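Fusarinine C esterase sidJ (Aspergillus fumigatus, PDB 6GUP) hydrolyses the ester bonds of the iron-carrying siderophore fusarinine C, but not those of triacetylfusarinine C, in the iron metabolism of this fungus. Local coordinates at residues H122-Q127 with V166-A171; L281-D286 with H327-D332; G320-A325 with R338-N343. All coordinates share one frame; numbering follows the deposited sequence.

In the fold
The three contacts lie near the C-terminal ends of parallel strands of the alpha/beta-hydrolase sheet, contact 3 on its outermost strand, 320-322. Contacts 1 and 2 have centres 13 Å apart and meet at the probable active site: Ser-123 OG of contact 1 lies 3.0 Å from His-327 NE2 of contact 2, and Val-166 CG2 packs 3.4 Å from Asp-286 OD2. Contact 3 is the outer neighbour of contact 2, with centres 8 Å apart. Strands 278-283 and 320-322 pair side by side, and Gly-284 N approaches Ile-322 O at 2.8 Å. Contacts 1 and 3 do not touch; their nearest atoms are about 7 Å apart, and contact 2 bridges them.

Contact 1 of 3, residues H122-Q127 with V166-A171; sequences HSTGSQ and VSDREA
Thr-124 and Asp-168 meet where the probable nucleophile elbow of this alpha/beta hydrolase faces the start of helix 168-178. The elbow, with the sequence Gly-His-Ser-Thr-Gly, is the sharp turn between strand 117-122 and helix 125-134. It is built as a type II' turn closed by Gly-125 N to His-122 O at 2.9 Å. Ser-123 at its apex has a strained backbone, with positive phi of 55°, as is usual for the nucleophile of alpha/beta hydrolases, the role Ser-123 probably has.

The contact across the segments is van der Waals in character. The methyl CG2 of Thr-124 comes to 3.5 Å from Asp-168 OD2 and also reaches OD1, so it sits before both oxygens of the carboxylate, and the two side chains cross at about a right angle. Thr-124 can offer its methyl because its OG1 lies between backbone N and carbonyl carbon (chi1 56°), where it accepts a hydrogen bond from Leu-45 N.

The polar approach is looser. Gln-127 stretches out beyond CG and brings NE2 to 3.6 Å from the same Asp-168 OD2, but the pair is not hydrogen-bonded, and the amide and carboxylate planes stand 75° apart. Asp-168 OD2 is thus approached both by the elbow threonine and by Gln-127 of the helix that follows. The negative charge of Asp-168, the first residue of its helix, may be stabilised by the helix N-terminus.

Hydrogen bonds instead shape each segment from within. Gln-127 N bonds to Thr-124 O at 3.2 Å. In the other segment Ser-167 caps helix 168-178, with a second partner in Ser-253 OG: its OG, the N-cap oxygen, receives a nearly straight bond from Glu-170 N at 3.0 Å.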
loop_
_atom_site.group_PDB
_atom_site.type_symbol
_atom_site.label_atom_id
_atom_site.label_comp_id
_atom_site.label_asym_id
_atom_site.label_seq_id
_atom_site.Cartn_x
_atom_site.Cartn_y
_atom_site.Cartn_z
ATOM N N HIS A 122 6.268 13.958 -5.777
ATOM C CA HIS A 122 7.655 13.596 -5.487
ATOM C C HIS A 122 8.062 12.470 -6.424
ATOM O O HIS A 122 7.359 11.460 -6.519
ATOM C CB HIS A 122 7.782 13.173 -4.019
ATOM C CG HIS A 122 8.978 12.320 -3.720
ATOM N ND1 HIS A 122 10.228 12.845 -3.474
ATOM C CD2 HIS A 122 9.107 10.976 -3.606
ATOM C CE1 HIS A 122 11.078 11.862 -3.234
ATOM N NE2 HIS A 122 10.422 10.718 -3.309
ATOM N N SER A 123 9.193 12.654 -7.106
ATOM C CA SER A 123 9.701 11.700 -8.094
ATOM C C SER A 123 8.633 11.427 -9.173
ATOM O O SER A 123 8.146 12.376 -9.793
ATOM C CB SER A 123 10.219 10.430 -7.400
ATOM O OG SER A 123 10.738 9.509 -8.343
ATOM N N THR A 124 8.245 10.165 -9.376
ATOM C CA THR A 124 7.222 9.810 -10.366
ATOM C C THR A 124 5.789 10.195 -9.955
ATOM O O THR A 124 4.875 10.110 -10.773
ATOM C CB THR A 124 7.265 8.306 -10.701
ATOM O OG1 THR A 124 7.134 7.539 -9.498
ATOM C CG2 THR A 124 8.579 7.952 -11.388
ATOM N N GLY A 125 5.594 10.610 -8.701
ATOM C CA GLY A 125 4.348 11.251 -8.273
ATOM C C GLY A 125 4.066 12.573 -8.977
ATOM O O GLY A 125 2.916 13.005 -9.038
ATOM N N SER A 126 5.116 13.219 -9.492
ATOM C CA SER A 126 4.980 14.411 -10.340
ATOM C C SER A 126 4.207 14.163 -11.639
ATOM O O SER A 126 3.572 15.084 -12.159
ATOM C CB SER A 126 6.359 14.983 -10.676
ATOM O OG SER A 126 7.055 15.358 -9.501
ATOM N N GLN A 127 4.267 12.936 -12.162
ATOM C CA GLN A 127 3.453 12.536 -13.316
ATOM C C GLN A 127 1.967 12.689 -13.003
ATOM O O GLN A 127 1.216 13.225 -13.814
ATOM C CB GLN A 127 3.725 11.084 -13.727
ATOM C CG GLN A 127 5.125 10.807 -14.254
ATOM C CD GLN A 127 5.417 9.322 -14.390
ATOM O OE1 GLN A 127 4.506 8.501 -14.519
ATOM N NE2 GLN A 127 6.696 8.968 -14.360
ATOM N N VAL A 166 11.446 13.576 -13.175
ATOM C CA VAL A 166 12.549 13.012 -13.945
ATOM C C VAL A 166 12.014 11.928 -14.880
ATOM O O VAL A 166 11.160 11.128 -14.492
ATOM C CB VAL A 166 13.625 12.443 -12.988
ATOM C CG1 VAL A 166 14.633 11.557 -13.712
ATOM C CG2 VAL A 166 14.342 13.584 -12.278
ATOM N N SER A 167 12.526 11.918 -16.109
ATOM C CA SER A 167 12.171 10.900 -17.097
ATOM C C SER A 167 12.788 9.552 -16.725
ATOM O O SER A 167 14.012 9.437 -16.616
ATOM C CB SER A 167 12.639 11.318 -18.496
ATOM O OG SER A 167 12.533 10.250 -19.423
ATOM N N ASP A 168 11.934 8.549 -16.520
ATOM C CA ASP A 168 12.384 7.168 -16.299
ATOM C C ASP A 168 13.113 6.623 -17.523
ATOM O O ASP A 168 14.106 5.907 -17.388
ATOM C CB ASP A 168 11.205 6.245 -15.963
ATOM C CG ASP A 168 10.643 6.484 -14.572
ATOM O OD1 ASP A 168 11.431 6.598 -13.608
ATOM O OD2 ASP A 168 9.402 6.539 -14.437
ATOM N N ARG A 169 12.605 6.956 -18.708
ATOM C CA ARG A 169 13.251 6.601 -19.972
ATOM C C ARG A 169 14.697 7.100 -20.023
ATOM O O ARG A 169 15.612 6.328 -20.316
ATOM C CB ARG A 169 12.452 7.150 -21.164
ATOM C CG ARG A 169 13.245 7.252 -22.456
ATOM C CD ARG A 169 12.420 7.761 -23.617
ATOM N NE ARG A 169 13.310 8.065 -24.739
ATOM C CZ ARG A 169 13.813 9.265 -25.046
ATOM N NH1 ARG A 169 14.624 9.373 -26.098
ATOM N NH2 ARG A 169 13.503 10.363 -24.354
ATOM N N GLU A 170 14.887 8.388 -19.748
ATOM C CA GLU A 170 16.227 8.988 -19.745
ATOM C C GLU A 170 17.089 8.533 -18.564
ATOM O O GLU A 170 18.315 8.519 -18.672
ATOM C CB GLU A 170 16.155 10.516 -19.805
ATOM C CG GLU A 170 15.792 11.035 -21.187
ATOM C CD GLU A 170 15.933 12.534 -21.316
ATOM O OE1 GLU A 170 15.497 13.263 -20.401
ATOM O OE2 GLU A 170 16.465 12.990 -22.350
ATOM N N ALA A 171 16.456 8.170 -17.447
ATOM C CA ALA A 171 17.172 7.572 -16.315
ATOM C C ALA A 171 17.769 6.208 -16.664
ATOM O O ALA A 171 18.885 5.898 -16.247
ATOM C CB ALA A 171 16.263 7.457 -15.100
#

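Contact 2 of 3, residues L281-D286 with H327-D332; sequences LFSGAD and HALSND
His-327 donates from ND1 to Asp-286 OD2 at 2.9 Å, with an N-H...O angle of 162°. The oxygen lies close to the imidazole plane at the ring's edge, and the bond uses its syn side, moderately out of the carboxylate plane. Carboxylate and ring are turned 65° apart, while the two side chains run side by side in the same direction. His-327 has CG anti to its own N (chi1 -176°), which carries the ring alongside the aspartate, and CB also lies 3.5 Å from Asp-286 OD1.

Further out, each partner is fixed by its own neighbours. Asp-286 closes a type I turn that begins at Ser-283, its N bonding to Ser-283 O at 3.3 Å, and Asp-286 OD1 accepts from Ser-288 N. The backbone of His-327 is held at both ends, N by Gln-287 OE1 and O by Gln-163 NE2. Ser-283 OG is hydrogen-bonded to Ser-326 O, just before the histidine, and lies 4.0 Å from Leu-329 CD1.

With ND1 committed to the aspartate, NE2 at the other side of the ring is directed to Ser-123 OG, to which it is hydrogen-bonded. The arrangement is consistent with the Ser-His-Asp charge relay of an alpha/beta-hydrolase esterase, in which the aspartate orients the histidine so that NE2 can act on the nucleophilic serine.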
loop_
_atom_site.group_PDB
_atom_site.type_symbol
_atom_site.label_atom_id
_atom_site.label_comp_id
_atom_site.label_asym_id
_atom_site.label_seq_id
_atom_site.Cartn_x
_atom_site.Cartn_y
_atom_site.Cartn_z
ATOM N N LEU A 281 10.775 21.910 -8.629
ATOM C CA LEU A 281 12.024 21.890 -7.866
ATOM C C LEU A 281 12.924 20.764 -8.365
ATOM O O LEU A 281 12.779 19.611 -7.949
ATOM C CB LEU A 281 11.736 21.715 -6.370
ATOM C CG LEU A 281 10.886 22.786 -5.685
ATOM C CD1 LEU A 281 10.613 22.386 -4.244
ATOM C CD2 LEU A 281 11.551 24.153 -5.738
ATOM N N PHE A 282 13.839 21.102 -9.271
ATOM C CA PHE A 282 14.856 20.151 -9.730
ATOM C C PHE A 282 15.933 19.953 -8.677
ATOM O O PHE A 282 16.181 20.830 -7.850
ATOM C CB PHE A 282 15.543 20.616 -11.027
ATOM C CG PHE A 282 14.854 20.200 -12.307
ATOM C CD1 PHE A 282 13.890 19.183 -12.363
ATOM C CD2 PHE A 282 15.227 20.814 -13.499
ATOM C CE1 PHE A 282 13.302 18.829 -13.566
ATOM C CE2 PHE A 282 14.641 20.456 -14.703
ATOM C CZ PHE A 282 13.677 19.465 -14.736
ATOM N N SER A 283 16.584 18.795 -8.746
ATOM C CA SER A 283 17.722 18.479 -7.896
ATOM C C SER A 283 19.001 18.711 -8.704
ATOM O O SER A 283 19.168 18.143 -9.784
ATOM C CB SER A 283 17.616 17.037 -7.403
ATOM O OG SER A 283 16.585 16.912 -6.440
ATOM N N GLY A 284 19.881 19.570 -8.189
ATOM C CA GLY A 284 21.101 19.973 -8.898
ATOM C C GLY A 284 22.118 18.872 -9.120
ATOM O O GLY A 284 22.817 18.868 -10.138
ATOM N N ALA A 285 22.200 17.943 -8.171
ATOM C CA ALA A 285 23.056 16.764 -8.285
ATOM C C ALA A 285 22.215 15.497 -8.465
ATOM O O ALA A 285 22.543 14.444 -7.909
ATOM C CB ALA A 285 23.940 16.651 -7.050
ATOM N N ASP A 286 21.134 15.602 -9.244
ATOM C CA ASP A 286 20.244 14.469 -9.484
ATOM C C ASP A 286 20.996 13.408 -10.278
ATOM O O ASP A 286 21.360 13.615 -11.437
ATOM C CB ASP A 286 18.972 14.893 -10.228
ATOM C CG ASP A 286 17.865 13.854 -10.141
ATOM O OD1 ASP A 286 18.141 12.654 -10.342
ATOM O OD2 ASP A 286 16.707 14.243 -9.884
ATOM N N HIS A 327 18.415 13.117 -6.028
ATOM C CA HIS A 327 17.042 12.872 -6.487
ATOM C C HIS A 327 16.025 12.869 -5.343
ATOM O O HIS A 327 15.028 13.594 -5.393
ATOM C CB HIS A 327 16.957 11.547 -7.249
ATOM C CG HIS A 327 15.605 11.277 -7.831
ATOM N ND1 HIS A 327 15.122 11.949 -8.933
ATOM C CD2 HIS A 327 14.626 10.420 -7.453
ATOM C CE1 HIS A 327 13.908 11.512 -9.214
ATOM N NE2 HIS A 327 13.583 10.584 -8.332
ATOM N N ALA A 328 16.294 12.053 -4.326
ATOM C CA ALA A 328 15.414 11.914 -3.161
ATOM C C ALA A 328 15.928 12.629 -1.902
ATOM O O ALA A 328 15.229 12.644 -0.890
ATOM C CB ALA A 328 15.180 10.439 -2.868
ATOM N N LEU A 329 17.128 13.216 -1.962
ATOM C CA LEU A 329 17.729 13.936 -0.826
ATOM C C LEU A 329 17.843 13.039 0.425
ATOM O O LEU A 329 17.623 13.488 1.553
ATOM C CB LEU A 329 16.953 15.234 -0.524
ATOM C CG LEU A 329 16.837 16.280 -1.649
ATOM C CD1 LEU A 329 15.736 15.954 -2.653
ATOM C CD2 LEU A 329 16.597 17.666 -1.061
ATOM N N SER A 330 18.207 11.775 0.203
ATOM C CA SER A 330 18.146 10.730 1.239
ATOM C C SER A 330 19.316 10.729 2.223
ATOM O O SER A 330 19.146 10.349 3.383
ATOM C CB SER A 330 18.073 9.345 0.587
ATOM O OG SER A 330 17.068 9.291 -0.410
ATOM N N ASN A 331 20.494 11.150 1.762
ATOM C CA ASN A 331 21.747 10.945 2.501
ATOM C C ASN A 331 21.869 11.805 3.761
ATOM O O ASN A 331 21.055 12.697 4.010
ATOM C CB ASN A 331 22.963 11.228 1.600
ATOM C CG ASN A 331 22.960 10.411 0.318
ATOM O OD1 ASN A 331 22.426 9.303 0.269
ATOM N ND2 ASN A 331 23.566 10.959 -0.729
ATOM N N ASP A 332 22.908 11.515 4.542
ATOM C CA ASP A 332 23.353 12.385 5.636
ATOM C C ASP A 332 24.055 13.620 5.051
ATOM O O ASP A 332 24.000 14.710 5.626
ATOM C CB ASP A 332 24.293 11.624 6.577
ATOM C CG ASP A 332 23.613 10.443 7.261
ATOM O OD1 ASP A 332 24.257 9.380 7.388
ATOM O OD2 ASP A 332 22.437 10.573 7.666
#

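Contact 3 of 3, residues G320-A325 with R338-N343; sequences GIIPNA and RNFLVN
Side-chain torsions bring Ile-322 and Phe-340 together. The phenylalanine has CG anti to its backbone N (chi1 -172°), which extends the ring from the helix toward the strand. In the isoleucine it is the CG2 branch that lies anti to N, while CG1 stands beside N (chi1 -55°), and a further turn about CG1 (chi2 -65°) presents CD1 to the ring. CD1 therefore meets the edge of Phe-340 in the ring plane, 3.6 Å from CD2 and 3.7 Å from CE2, and CG2 adds a contact with CD2 at 3.8 Å. Pro-323 widens this apolar patch more loosely, its CD lying 4.3 Å from Phe-340 CE2. The proline belongs to a type II turn from Ile-322 to Ala-325.

The contact joins helix 335-353 to strand 320-322, the outermost strand at this side of the sheet within the chain, by apolar side chains alone. Leu-341, next to the phenylalanine, packs on Leu-329 and Tyr-54. Ile-321 points away from helix 335-353 and touches helix 295-307, so the short strand lies between two helices while pairing through its backbone with strand 278-283.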
loop_
_atom_site.group_PDB
_atom_site.type_symbol
_atom_site.label_atom_id
_atom_site.label_comp_id
_atom_site.label_asym_id
_atom_site.label_seq_id
_atom_site.Cartn_x
_atom_site.Cartn_y
_atom_site.Cartn_z
ATOM N N GLY A 320 13.250 26.198 -9.850
ATOM C CA GLY A 320 14.680 26.170 -10.107
ATOM C C GLY A 320 15.337 24.848 -9.785
ATOM O O GLY A 320 14.670 23.814 -9.675
ATOM N N ILE A 321 16.655 24.905 -9.623
ATOM C CA ILE A 321 17.497 23.730 -9.467
ATOM C C ILE A 321 18.185 23.837 -8.107
ATOM O O ILE A 321 19.059 24.685 -7.922
ATOM C CB ILE A 321 18.523 23.651 -10.624
ATOM C CG1 ILE A 321 17.789 23.551 -11.971
ATOM C CG2 ILE A 321 19.452 22.457 -10.455
ATOM C CD1 ILE A 321 18.671 23.721 -13.188
ATOM N N ILE A 322 17.787 22.973 -7.169
ATOM C CA ILE A 322 18.297 23.011 -5.791
ATOM C C ILE A 322 19.787 22.635 -5.821
ATOM O O ILE A 322 20.120 21.543 -6.286
ATOM C CB ILE A 322 17.555 22.029 -4.839
ATOM C CG1 ILE A 322 16.025 22.243 -4.836
ATOM C CG2 ILE A 322 18.095 22.150 -3.415
ATOM C CD1 ILE A 322 15.538 23.570 -4.294
ATOM N N PRO A 323 20.684 23.532 -5.342
ATOM C CA PRO A 323 22.124 23.218 -5.372
ATOM C C PRO A 323 22.506 21.981 -4.552
ATOM O O PRO A 323 22.051 21.833 -3.417
ATOM C CB PRO A 323 22.782 24.470 -4.772
ATOM C CG PRO A 323 21.778 25.553 -4.914
ATOM C CD PRO A 323 20.435 24.898 -4.842
ATOM N N ASN A 324 23.308 21.099 -5.154
ATOM C CA ASN A 324 23.849 19.890 -4.503
ATOM C C ASN A 324 22.816 18.828 -4.079
ATOM O O ASN A 324 23.187 17.850 -3.425
ATOM C CB ASN A 324 24.728 20.264 -3.294
ATOM C CG ASN A 324 25.768 21.320 -3.623
ATOM O OD1 ASN A 324 25.900 22.318 -2.913
ATOM N ND2 ASN A 324 26.512 21.108 -4.704
ATOM N N ALA A 325 21.549 18.990 -4.466
ATOM C CA ALA A 325 20.496 18.062 -4.054
ATOM C C ALA A 325 20.550 16.806 -4.911
ATOM O O ALA A 325 20.763 16.892 -6.117
ATOM C CB ALA A 325 19.124 18.709 -4.167
ATOM N N ARG A 338 18.050 19.352 1.831
ATOM C CA ARG A 338 16.730 19.072 2.419
ATOM C C ARG A 338 16.154 20.300 3.107
ATOM O O ARG A 338 15.005 20.665 2.865
ATOM C CB ARG A 338 16.780 17.927 3.437
ATOM C CG ARG A 338 16.569 16.543 2.851
ATOM C CD ARG A 338 15.999 15.596 3.898
ATOM N NE ARG A 338 16.829 15.538 5.101
ATOM C CZ ARG A 338 18.000 14.903 5.203
ATOM N NH1 ARG A 338 18.658 14.928 6.359
ATOM N NH2 ARG A 338 18.528 14.245 4.169
ATOM N N ASN A 339 16.959 20.924 3.965
ATOM C CA ASN A 339 16.538 22.130 4.687
ATOM C C ASN A 339 16.165 23.257 3.729
ATOM O O ASN A 339 15.184 23.969 3.956
ATOM C CB ASN A 339 17.634 22.615 5.638
ATOM C CG ASN A 339 17.133 23.667 6.611
ATOM O OD1 ASN A 339 16.249 23.400 7.426
ATOM N ND2 ASN A 339 17.694 24.869 6.530
ATOM N N PHE A 340 16.953 23.411 2.667
ATOM C CA PHE A 340 16.674 24.403 1.632
ATOM C C PHE A 340 15.369 24.092 0.902
ATOM O O PHE A 340 14.525 24.974 0.744
ATOM C CB PHE A 340 17.823 24.481 0.629
ATOM C CG PHE A 340 17.692 25.612 -0.344
ATOM C CD1 PHE A 340 17.989 26.914 0.042
ATOM C CD2 PHE A 340 17.255 25.384 -1.643
ATOM C CE1 PHE A 340 17.862 27.966 -0.851
ATOM C CE2 PHE A 340 17.126 26.429 -2.542
ATOM C CZ PHE A 340 17.429 27.723 -2.146
ATOM N N LEU A 341 15.214 22.838 0.477
ATOM C CA LEU A 341 13.994 22.376 -0.199
ATOM C C LEU A 341 12.754 22.641 0.646
ATOM O O LEU A 341 11.762 23.168 0.144
ATOM C CB LEU A 341 14.085 20.881 -0.524
ATOM C CG LEU A 341 12.953 20.283 -1.375
ATOM C CD1 LEU A 341 13.488 19.154 -2.241
ATOM C CD2 LEU A 341 11.770 19.788 -0.545
ATOM N N VAL A 342 12.822 22.272 1.924
ATOM C CA VAL A 342 11.710 22.472 2.857
ATOM C C VAL A 342 11.385 23.962 3.002
ATOM O O VAL A 342 10.212 24.341 3.015
ATOM C CB VAL A 342 11.995 21.835 4.242
ATOM C CG1 VAL A 342 10.934 22.227 5.267
ATOM C CG2 VAL A 342 12.053 20.317 4.130
ATOM N N ASN A 343 12.421 24.796 3.102
ATOM C CA ASN A 343 12.241 26.253 3.172
ATOM C C ASN A 343 11.586 26.839 1.917
ATOM O O ASN A 343 10.796 27.778 2.022
ATOM C CB ASN A 343 13.571 26.969 3.465
ATOM C CG ASN A 343 13.957 26.915 4.936
ATOM O OD1 ASN A 343 13.134 27.169 5.818
ATOM N ND2 ASN A 343 15.219 26.599 5.206
#